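Local atomic coordinates of adhesion and penetration protein autotransporter (Haemophilus influenzae, PDB entry 3SYJ), a protein that promotes adherence to and invasion of host cells as well as bacterial aggregation, and is probably also a serine protease. Residues 280-285 with 348-353; 617-622 with 692-697; 872-877 with 902-907. One frame throughout, in Å; residues are numbered along the deposited sequence.

Contact 1 of 3, residues 280-285 with 348-353; sequences YTISGN and GSLIFA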
loop_
_atom_site.group_PDB
_atom_site.type_symbol
_atom_site.label_atom_id
_atom_site.label_comp_id
_atom_site.label_asym_id
_atom_site.label_seq_id
_atom_site.Cartn_x
_atom_site.Cartn_y
_atom_site.Cartn_z
ATOM N N TYR A 280 -15.041 21.922 -67.219
ATOM C CA TYR A 280 -16.144 21.387 -68.003
ATOM C C TYR A 280 -17.431 22.101 -67.626
ATOM O O TYR A 280 -17.641 22.433 -66.458
ATOM C CB TYR A 280 -16.258 19.875 -67.772
ATOM C CG TYR A 280 -14.933 19.179 -67.960
ATOM C CD1 TYR A 280 -14.532 18.728 -69.212
ATOM C CD2 TYR A 280 -14.063 19.010 -66.896
ATOM C CE1 TYR A 280 -13.304 18.115 -69.393
ATOM C CE2 TYR A 280 -12.830 18.400 -67.072
ATOM C CZ TYR A 280 -12.457 17.960 -68.318
ATOM O OH TYR A 280 -11.230 17.353 -68.475
ATOM N N THR A 281 -18.277 22.362 -68.614
ATOM C CA THR A 281 -19.566 22.995 -68.360
ATOM C C THR A 281 -20.673 22.119 -68.931
ATOM O O THR A 281 -20.621 21.715 -70.095
ATOM C CB THR A 281 -19.657 24.408 -68.972
ATOM O OG1 THR A 281 -18.490 25.163 -68.627
ATOM C CG2 THR A 281 -20.891 25.130 -68.455
ATOM N N ILE A 282 -21.668 21.822 -68.105
ATOM C CA ILE A 282 -22.706 20.873 -68.478
ATOM C C ILE A 282 -24.076 21.527 -68.493
ATOM O O ILE A 282 -24.404 22.343 -67.631
ATOM C CB ILE A 282 -22.724 19.649 -67.521
ATOM C CG1 ILE A 282 -23.685 18.567 -68.027
ATOM C CG2 ILE A 282 -23.097 20.065 -66.107
ATOM C CD1 ILE A 282 -23.514 17.223 -67.330
ATOM N N SER A 283 -24.875 21.168 -69.489
ATOM C CA SER A 283 -26.255 21.614 -69.545
ATOM C C SER A 283 -27.083 20.559 -70.262
ATOM O O SER A 283 -26.538 19.699 -70.956
ATOM C CB SER A 283 -26.347 22.949 -70.279
ATOM O OG SER A 283 -25.778 22.846 -71.571
ATOM N N GLY A 284 -28.398 20.620 -70.102
ATOM C CA GLY A 284 -29.264 19.722 -70.840
ATOM C C GLY A 284 -30.701 20.186 -70.850
ATOM O O GLY A 284 -31.023 21.237 -70.300
ATOM N N ASN A 285 -31.574 19.414 -71.484
ATOM C CA ASN A 285 -32.999 19.708 -71.408
ATOM C C ASN A 285 -33.875 18.466 -71.332
ATOM O O ASN A 285 -33.402 17.338 -71.489
ATOM C CB ASN A 285 -33.450 20.588 -72.569
ATOM C CG ASN A 285 -33.581 19.817 -73.853
ATOM O OD1 ASN A 285 -34.691 19.517 -74.297
ATOM N ND2 ASN A 285 -32.447 19.474 -74.455
ATOM N N GLY A 348 -9.820 19.580 -61.110
ATOM C CA GLY A 348 -10.775 19.749 -62.187
ATOM C C GLY A 348 -11.997 20.525 -61.750
ATOM O O GLY A 348 -12.252 20.703 -60.553
ATOM N N SER A 349 -12.759 20.992 -62.730
ATOM C CA SER A 349 -13.953 21.787 -62.467
ATOM C C SER A 349 -15.119 21.286 -63.315
ATOM O O SER A 349 -14.946 20.901 -64.475
ATOM C CB SER A 349 -13.695 23.270 -62.768
ATOM O OG SER A 349 -12.875 23.867 -61.773
ATOM N N LEU A 350 -16.309 21.281 -62.727
ATOM C CA LEU A 350 -17.505 20.932 -63.465
ATOM C C LEU A 350 -18.566 21.953 -63.113
ATOM O O LEU A 350 -18.931 22.100 -61.950
ATOM C CB LEU A 350 -17.969 19.516 -63.110
ATOM C CG LEU A 350 -19.309 19.125 -63.731
ATOM C CD1 LEU A 350 -19.240 19.158 -65.279
ATOM C CD2 LEU A 350 -19.798 17.774 -63.204
ATOM N N ILE A 351 -19.049 22.674 -64.115
ATOM C CA ILE A 351 -19.977 23.767 -63.861
ATOM C C ILE A 351 -21.340 23.390 -64.378
ATOM O O ILE A 351 -21.483 23.005 -65.536
ATOM C CB ILE A 351 -19.535 25.098 -64.534
ATOM C CG1 ILE A 351 -18.294 25.671 -63.857
ATOM C CG2 ILE A 351 -20.654 26.127 -64.486
ATOM C CD1 ILE A 351 -17.000 25.121 -64.402
ATOM N N PHE A 352 -22.338 23.497 -63.512
ATOM C CA PHE A 352 -23.713 23.245 -63.911
ATOM C C PHE A 352 -24.364 24.534 -64.447
ATOM O O PHE A 352 -24.715 25.443 -63.683
ATOM C CB PHE A 352 -24.511 22.652 -62.740
ATOM C CG PHE A 352 -24.299 21.167 -62.543
ATOM C CD1 PHE A 352 -23.043 20.658 -62.247
ATOM C CD2 PHE A 352 -25.366 20.283 -62.639
ATOM C CE1 PHE A 352 -22.858 19.291 -62.058
ATOM C CE2 PHE A 352 -25.182 18.919 -62.455
ATOM C CZ PHE A 352 -23.926 18.422 -62.166
ATOM N N ALA A 353 -24.514 24.606 -65.766
ATOM C CA ALA A 353 -25.170 25.743 -66.406
ATOM C C ALA A 353 -26.693 25.594 -66.387
ATOM O O ALA A 353 -27.425 26.567 -66.588
ATOM C CB ALA A 353 -24.666 25.915 -67.826
#
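Y280, T281 and I282 pair in parallel with L350, I351 and F352, a register that illustrates how neighbouring coils of a beta-helix stack along the passenger domain. Hydrogen bonds alternate in direction between the strands: Y280 N and I282 N donate to S349 O and I351 O, while I351 N and A353 N donate to Y280 O and I282 O. The link from I351 N to Y280 O is short, at 2.7 Å.

One face is buried and apolar. Here the chi1 of I282 (-172°) sends CG1 anti to the backbone N and leaves CG2 wedged between N and the carbonyl carbon. From there CG2 lies over the centre of the F352 ring, 3.9 Å from its centroid, in a CH-pi contact, the two side chains running side by side in the same direction. The same I282 CG2 also meets L350 CD1 at 4.0 Å, and L350 CD1 in turn touches Y280 CB. L340 packs on I282 and F342 on L350, both from strand 340-343, while V371 packs on L350 and F352 from the next coil.

The face of T281 and I351 is partly exposed. With CG2 anti to its own backbone N, T281 turns this methyl toward the other strand, 3.9 Å from A353 CB and 4.1 Å from I351 CG2. At the N-terminal end of the pairing, the Y280 hydroxyl is held by T273, and S349 O has two neighbours in Y280: the backbone N, well above the carbonyl plane, and the ring edge, with CD2 3.2 Å from S349 O.

Contact 2 of 3, residues 617-622 with 692-697; sequences VWDHDW and TKVINS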
loop_
_atom_site.group_PDB
_atom_site.type_symbol
_atom_site.label_atom_id
_atom_site.label_comp_id
_atom_site.label_asym_id
_atom_site.label_seq_id
_atom_site.Cartn_x
_atom_site.Cartn_y
_atom_site.Cartn_z
ATOM N N VAL A 617 -34.783 -17.152 -31.367
ATOM C CA VAL A 617 -33.820 -16.662 -30.394
ATOM C C VAL A 617 -33.466 -17.768 -29.408
ATOM O O VAL A 617 -34.358 -18.306 -28.760
ATOM C CB VAL A 617 -34.408 -15.487 -29.617
ATOM C CG1 VAL A 617 -33.481 -15.088 -28.484
ATOM C CG2 VAL A 617 -34.668 -14.316 -30.558
ATOM N N TRP A 618 -32.180 -18.116 -29.298
ATOM C CA TRP A 618 -31.751 -19.175 -28.372
ATOM C C TRP A 618 -31.158 -18.595 -27.095
ATOM O O TRP A 618 -30.176 -17.856 -27.139
ATOM C CB TRP A 618 -30.739 -20.133 -29.014
ATOM C CG TRP A 618 -31.215 -20.803 -30.273
ATOM C CD1 TRP A 618 -32.509 -20.947 -30.689
ATOM C CD2 TRP A 618 -30.402 -21.442 -31.270
ATOM N NE1 TRP A 618 -32.550 -21.620 -31.885
ATOM C CE2 TRP A 618 -31.271 -21.936 -32.265
ATOM C CE3 TRP A 618 -29.026 -21.642 -31.419
ATOM C CZ2 TRP A 618 -30.810 -22.614 -33.396
ATOM C CZ3 TRP A 618 -28.568 -22.317 -32.546
ATOM C CH2 TRP A 618 -29.458 -22.793 -33.518
ATOM N N ASP A 619 -31.747 -18.958 -25.961
ATOM C CA ASP A 619 -31.399 -18.371 -24.666
ATOM C C ASP A 619 -29.968 -18.693 -24.210
ATOM O O ASP A 619 -29.407 -17.983 -23.377
ATOM C CB ASP A 619 -32.419 -18.825 -23.604
ATOM C CG ASP A 619 -32.645 -17.787 -22.514
ATOM O OD1 ASP A 619 -32.373 -16.585 -22.743
ATOM O OD2 ASP A 619 -33.116 -18.179 -21.426
ATOM N N HIS A 620 -29.387 -19.765 -24.746
ATOM C CA HIS A 620 -28.021 -20.163 -24.404
ATOM C C HIS A 620 -27.008 -19.682 -25.440
ATOM O O HIS A 620 -25.807 -19.919 -25.305
ATOM C CB HIS A 620 -27.924 -21.683 -24.313
ATOM C CG HIS A 620 -28.068 -22.371 -25.635
ATOM N ND1 HIS A 620 -29.287 -22.782 -26.132
ATOM C CD2 HIS A 620 -27.148 -22.706 -26.571
ATOM C CE1 HIS A 620 -29.112 -23.343 -27.316
ATOM N NE2 HIS A 620 -27.824 -23.307 -27.607
ATOM N N ASP A 621 -27.495 -19.027 -26.486
ATOM C CA ASP A 621 -26.647 -18.624 -27.601
ATOM C C ASP A 621 -26.686 -17.101 -27.754
ATOM O O ASP A 621 -27.482 -16.556 -28.528
ATOM C CB ASP A 621 -27.121 -19.325 -28.880
ATOM C CG ASP A 621 -26.326 -18.923 -30.099
ATOM O OD1 ASP A 621 -25.229 -18.362 -29.939
ATOM O OD2 ASP A 621 -26.798 -19.172 -31.227
ATOM N N TRP A 622 -25.830 -16.427 -26.985
ATOM C CA TRP A 622 -25.732 -14.966 -26.980
ATOM C C TRP A 622 -24.332 -14.503 -27.362
ATOM O O TRP A 622 -23.359 -15.238 -27.193
ATOM C CB TRP A 622 -26.059 -14.416 -25.588
ATOM C CG TRP A 622 -27.517 -14.234 -25.338
ATOM C CD1 TRP A 622 -28.515 -15.133 -25.599
ATOM C CD2 TRP A 622 -28.151 -13.085 -24.758
ATOM N NE1 TRP A 622 -29.728 -14.604 -25.230
ATOM C CE2 TRP A 622 -29.533 -13.351 -24.711
ATOM C CE3 TRP A 622 -27.684 -11.852 -24.284
ATOM C CZ2 TRP A 622 -30.454 -12.435 -24.200
ATOM C CZ3 TRP A 622 -28.599 -10.945 -23.782
ATOM C CH2 TRP A 622 -29.968 -11.242 -23.742
ATOM N N THR A 692 -29.398 -24.938 -16.988
ATOM C CA THR A 692 -27.973 -25.174 -16.778
ATOM C C THR A 692 -27.151 -24.707 -17.978
ATOM O O THR A 692 -26.083 -24.110 -17.824
ATOM C CB THR A 692 -27.707 -26.681 -16.528
ATOM O OG1 THR A 692 -28.492 -27.127 -15.416
ATOM C CG2 THR A 692 -26.236 -26.948 -16.240
ATOM N N LYS A 693 -27.660 -24.990 -19.172
ATOM C CA LYS A 693 -26.974 -24.659 -20.412
ATOM C C LYS A 693 -26.874 -23.151 -20.562
ATOM O O LYS A 693 -25.839 -22.619 -20.962
ATOM C CB LYS A 693 -27.733 -25.259 -21.594
ATOM C CG LYS A 693 -27.164 -24.910 -22.959
ATOM C CD LYS A 693 -25.862 -25.650 -23.234
ATOM C CE LYS A 693 -25.519 -25.647 -24.729
ATOM N NZ LYS A 693 -26.513 -26.398 -25.569
ATOM N N VAL A 694 -27.964 -22.465 -20.233
ATOM C CA VAL A 694 -27.998 -21.017 -20.292
ATOM C C VAL A 694 -27.065 -20.438 -19.238
ATOM O O VAL A 694 -26.245 -19.573 -19.530
ATOM C CB VAL A 694 -29.424 -20.482 -20.082
ATOM C CG1 VAL A 694 -29.432 -18.969 -20.140
ATOM C CG2 VAL A 694 -30.376 -21.065 -21.121
ATOM N N ILE A 695 -27.185 -20.931 -18.010
ATOM C CA ILE A 695 -26.364 -20.456 -16.908
ATOM C C ILE A 695 -24.883 -20.604 -17.216
ATOM O O ILE A 695 -24.087 -19.698 -16.948
ATOM C CB ILE A 695 -26.698 -21.202 -15.600
ATOM C CG1 ILE A 695 -28.060 -20.753 -15.074
ATOM C CG2 ILE A 695 -25.620 -20.977 -14.546
ATOM C CD1 ILE A 695 -28.673 -21.721 -14.099
ATOM N N ASN A 696 -24.513 -21.742 -17.789
ATOM C CA ASN A 696 -23.108 -22.015 -18.072
ATOM C C ASN A 696 -22.579 -21.195 -19.237
ATOM O O ASN A 696 -21.369 -21.079 -19.409
ATOM C CB ASN A 696 -22.880 -23.507 -18.349
ATOM C CG ASN A 696 -22.963 -24.359 -17.093
ATOM O OD1 ASN A 696 -22.693 -23.892 -15.981
ATOM N ND2 ASN A 696 -23.332 -25.622 -17.267
ATOM N N SER A 697 -23.482 -20.638 -20.041
ATOM C CA SER A 697 -23.077 -19.883 -21.218
ATOM C C SER A 697 -22.818 -18.414 -20.882
ATOM O O SER A 697 -22.204 -17.692 -21.658
ATOM C CB SER A 697 -24.135 -19.982 -22.314
ATOM O OG SER A 697 -25.149 -19.014 -22.107
HETATM O O HOH W 1 -25.199 -16.910 -23.808
#
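H620, third residue of a type I turn closed by a hydrogen bond from D621 N to W618 O, brings its CA within 4.2 Å of V694 CA on helix 692-697. The turn precedes strand 622-629 of the beta-solenoid, and the short helix sits against it at the surface.

V694 fits its two methyls against D619: CG1 comes 3.4 Å from D619 O, and CG2 reaches D619 CB at 3.9 Å. D619 is steadied beyond this contact by a salt bridge to R643, which also makes a cation-pi contact with W622. K693, its CG anti to the backbone N (chi1 176°), lays that carbon 3.6 Å from H620 CB. Bends farther out carry the ammonium back over the imidazole, where K693 NZ stands 3.8 Å above the H620 ring plane, displaced toward the rim; D621 CB lies over the opposite face, also toward the rim.

S697 OG donates to V694 O at 2.9 Å and receives a hydrogen bond from a water 2.7 Å from S697 OG; V694 O also accepts from S697 N. That water takes a weak bond from W622 N.

With no direct hydrogen bond across it, the contact is mostly van der Waals, helped by a water bridge that is weak on the W622 side, while the positive charge near the H620 ring would tend to disfavour protonation of the imidazole.

Contact 3 of 3, residues 872-877 with 902-907; sequences FGYKSD and TLEQLT
Y874 reaches across to T902 and E904 with its hydroxyl, a clear example of a phenol working as donor and acceptor at once. Y874 OH donates to T902 O at 2.8 Å, and E904 N donates to Y874 OH over the same 2.8 Å in a nearly straight bond (170° at the hydrogen). T902 O lies in the plane of the ring, at its edge. Y937 is a further hydrogen-bonding partner of this hydroxyl, so three hydrogen-bonding partners grip the hydroxyl and hold the end of the ring in place. Within the first segment, S876 OG donates to the carbonyl O of the following residue, D877, at 2.8 Å.

The ring face is used differently. E904 CB sits over the centre of the Y874 ring, 3.5 Å above its plane, as a CH-pi contact. The two side chains cross at about a right angle, and a bend at chi2 of E904 leads its carboxylate away from the ring. That carboxylate comes close to D463 of the second subunit, a meeting of like charges that might favour protonation of one of them.

This is the C-terminal part of the passenger, in its pertactin-like region, where strands 875-881 and 906-911 run parallel. Y874 and K875 together face S870 in a G1 beta bulge, and Y874 has the positive phi (52°) usual for the first bulge residue.

Van der Waals contacts gather around L906, which carries CG anti to its backbone N (chi1 -173°); from CG, CD1 approaches Y874 O at 3.2 Å and CD2 meets S876 CB at 3.8 Å. L906 CB meets the ring edge at Y874 CD1, 4.1 Å away. L948 and S869 also pack on L906.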
loop_
_atom_site.group_PDB
_atom_site.type_symbol
_atom_site.label_atom_id
_atom_site.label_comp_id
_atom_site.label_asym_id
_atom_site.label_seq_id
_atom_site.Cartn_x
_atom_site.Cartn_y
_atom_site.Cartn_z
ATOM N N PHE A 872 2.692 -23.188 27.374
ATOM C CA PHE A 872 4.085 -23.321 27.785
ATOM C C PHE A 872 4.765 -21.969 27.996
ATOM O O PHE A 872 5.512 -21.788 28.956
ATOM C CB PHE A 872 4.888 -24.154 26.787
ATOM C CG PHE A 872 6.331 -24.307 27.168
ATOM C CD1 PHE A 872 6.751 -25.383 27.934
ATOM C CD2 PHE A 872 7.265 -23.358 26.786
ATOM C CE1 PHE A 872 8.078 -25.519 28.296
ATOM C CE2 PHE A 872 8.591 -23.489 27.146
ATOM C CZ PHE A 872 8.999 -24.570 27.901
ATOM N N GLY A 873 4.520 -21.027 27.090
ATOM C CA GLY A 873 5.072 -19.689 27.225
ATOM C C GLY A 873 4.073 -18.743 27.864
ATOM O O GLY A 873 4.365 -17.566 28.091
ATOM N N TYR A 874 2.892 -19.277 28.165
ATOM C CA TYR A 874 1.748 -18.482 28.615
ATOM C C TYR A 874 1.428 -17.313 27.671
ATOM O O TYR A 874 1.233 -16.175 28.103
ATOM C CB TYR A 874 1.918 -18.030 30.070
ATOM C CG TYR A 874 1.663 -19.146 31.062
ATOM C CD1 TYR A 874 0.368 -19.486 31.436
ATOM C CD2 TYR A 874 2.715 -19.872 31.613
ATOM C CE1 TYR A 874 0.125 -20.513 32.338
ATOM C CE2 TYR A 874 2.483 -20.903 32.516
ATOM C CZ TYR A 874 1.185 -21.221 32.875
ATOM O OH TYR A 874 0.938 -22.241 33.772
ATOM N N LYS A 875 1.371 -17.629 26.379
ATOM C CA LYS A 875 1.018 -16.675 25.335
ATOM C C LYS A 875 -0.218 -17.177 24.602
ATOM O O LYS A 875 -0.499 -18.376 24.607
ATOM C CB LYS A 875 2.164 -16.541 24.331
ATOM C CG LYS A 875 3.473 -16.027 24.915
ATOM C CD LYS A 875 4.651 -16.356 24.005
ATOM C CE LYS A 875 4.579 -15.599 22.681
ATOM N NZ LYS A 875 4.994 -14.170 22.803
ATOM N N SER A 876 -0.950 -16.264 23.966
ATOM C CA SER A 876 -2.119 -16.639 23.172
ATOM C C SER A 876 -2.718 -15.466 22.402
ATOM O O SER A 876 -2.306 -14.314 22.568
ATOM C CB SER A 876 -3.201 -17.240 24.066
ATOM O OG SER A 876 -3.960 -16.223 24.687
ATOM N N ASP A 877 -3.700 -15.773 21.558
ATOM C CA ASP A 877 -4.508 -14.739 20.926
ATOM C C ASP A 877 -5.280 -14.053 22.040
ATOM O O ASP A 877 -5.548 -14.658 23.077
ATOM C CB ASP A 877 -5.481 -15.342 19.911
ATOM C CG ASP A 877 -4.778 -15.974 18.721
ATOM O OD1 ASP A 877 -3.779 -15.398 18.233
ATOM O OD2 ASP A 877 -5.236 -17.044 18.265
ATOM N N THR A 902 5.931 -24.093 34.648
ATOM C CA THR A 902 5.555 -23.179 35.721
ATOM C C THR A 902 4.037 -23.027 35.765
ATOM O O THR A 902 3.348 -23.323 34.787
ATOM C CB THR A 902 6.192 -21.789 35.548
ATOM O OG1 THR A 902 5.703 -20.916 36.575
ATOM C CG2 THR A 902 5.848 -21.203 34.181
ATOM N N LEU A 903 3.519 -22.567 36.900
ATOM C CA LEU A 903 2.077 -22.400 37.065
ATOM C C LEU A 903 1.631 -20.935 37.081
ATOM O O LEU A 903 1.863 -20.206 38.047
ATOM C CB LEU A 903 1.577 -23.129 38.320
ATOM C CG LEU A 903 0.960 -24.517 38.100
ATOM C CD1 LEU A 903 2.016 -25.604 37.912
ATOM C CD2 LEU A 903 0.034 -24.872 39.254
ATOM N N GLU A 904 0.984 -20.516 36.000
ATOM C CA GLU A 904 0.446 -19.169 35.897
ATOM C C GLU A 904 -0.979 -19.236 35.368
ATOM O O GLU A 904 -1.502 -20.319 35.096
ATOM C CB GLU A 904 1.293 -18.319 34.944
ATOM C CG GLU A 904 2.743 -18.163 35.352
ATOM C CD GLU A 904 2.901 -17.360 36.628
ATOM O OE1 GLU A 904 1.950 -16.638 37.001
ATOM O OE2 GLU A 904 3.980 -17.453 37.254
ATOM N N GLN A 905 -1.601 -18.072 35.224
ATOM C CA GLN A 905 -2.879 -17.966 34.534
ATOM C C GLN A 905 -2.665 -17.402 33.129
ATOM O O GLN A 905 -1.797 -16.558 32.915
ATOM C CB GLN A 905 -3.849 -17.074 35.318
ATOM C CG GLN A 905 -4.267 -17.630 36.671
ATOM C CD GLN A 905 -5.437 -16.876 37.278
ATOM O OE1 GLN A 905 -5.556 -15.663 37.125
ATOM N NE2 GLN A 905 -6.308 -17.595 37.971
ATOM N N LEU A 906 -3.444 -17.878 32.167
ATOM C CA LEU A 906 -3.403 -17.311 30.827
ATOM C C LEU A 906 -4.668 -16.507 30.560
ATOM O O LEU A 906 -5.758 -17.068 30.453
ATOM C CB LEU A 906 -3.247 -18.406 29.772
ATOM C CG LEU A 906 -3.037 -17.872 28.358
ATOM C CD1 LEU A 906 -1.879 -16.894 28.333
ATOM C CD2 LEU A 906 -2.801 -19.004 27.379
ATOM N N THR A 907 -4.523 -15.190 30.467
ATOM C CA THR A 907 -5.654 -14.330 30.148
ATOM C C THR A 907 -6.084 -14.547 28.696
ATOM O O THR A 907 -5.250 -14.550 27.791
ATOM C CB THR A 907 -5.309 -12.837 30.383
ATOM O OG1 THR A 907 -4.848 -12.655 31.729
ATOM C CG2 THR A 907 -6.527 -11.947 30.141
#

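Strung in series along one elongated passenger domain, the three contacts show interaction type changing with position. Contact 1 and contact 3, whose centres are about 107 Å apart on opposite sides of the chain's centre, both join parallel strands and are partly buried. Yet contact 1 relies on a regular ladder of backbone bonds above an apolar interior, whereas contact 3 lies where its strands begin and centres on the hydroxyl and ring of one tyrosine, with a leucine beside it. Contact 2, between them, is a surface contact joining a turn to a helix, with water where the others use direct hydrogen bonds. Of the three, contact 3 alone is touched by the second subunit.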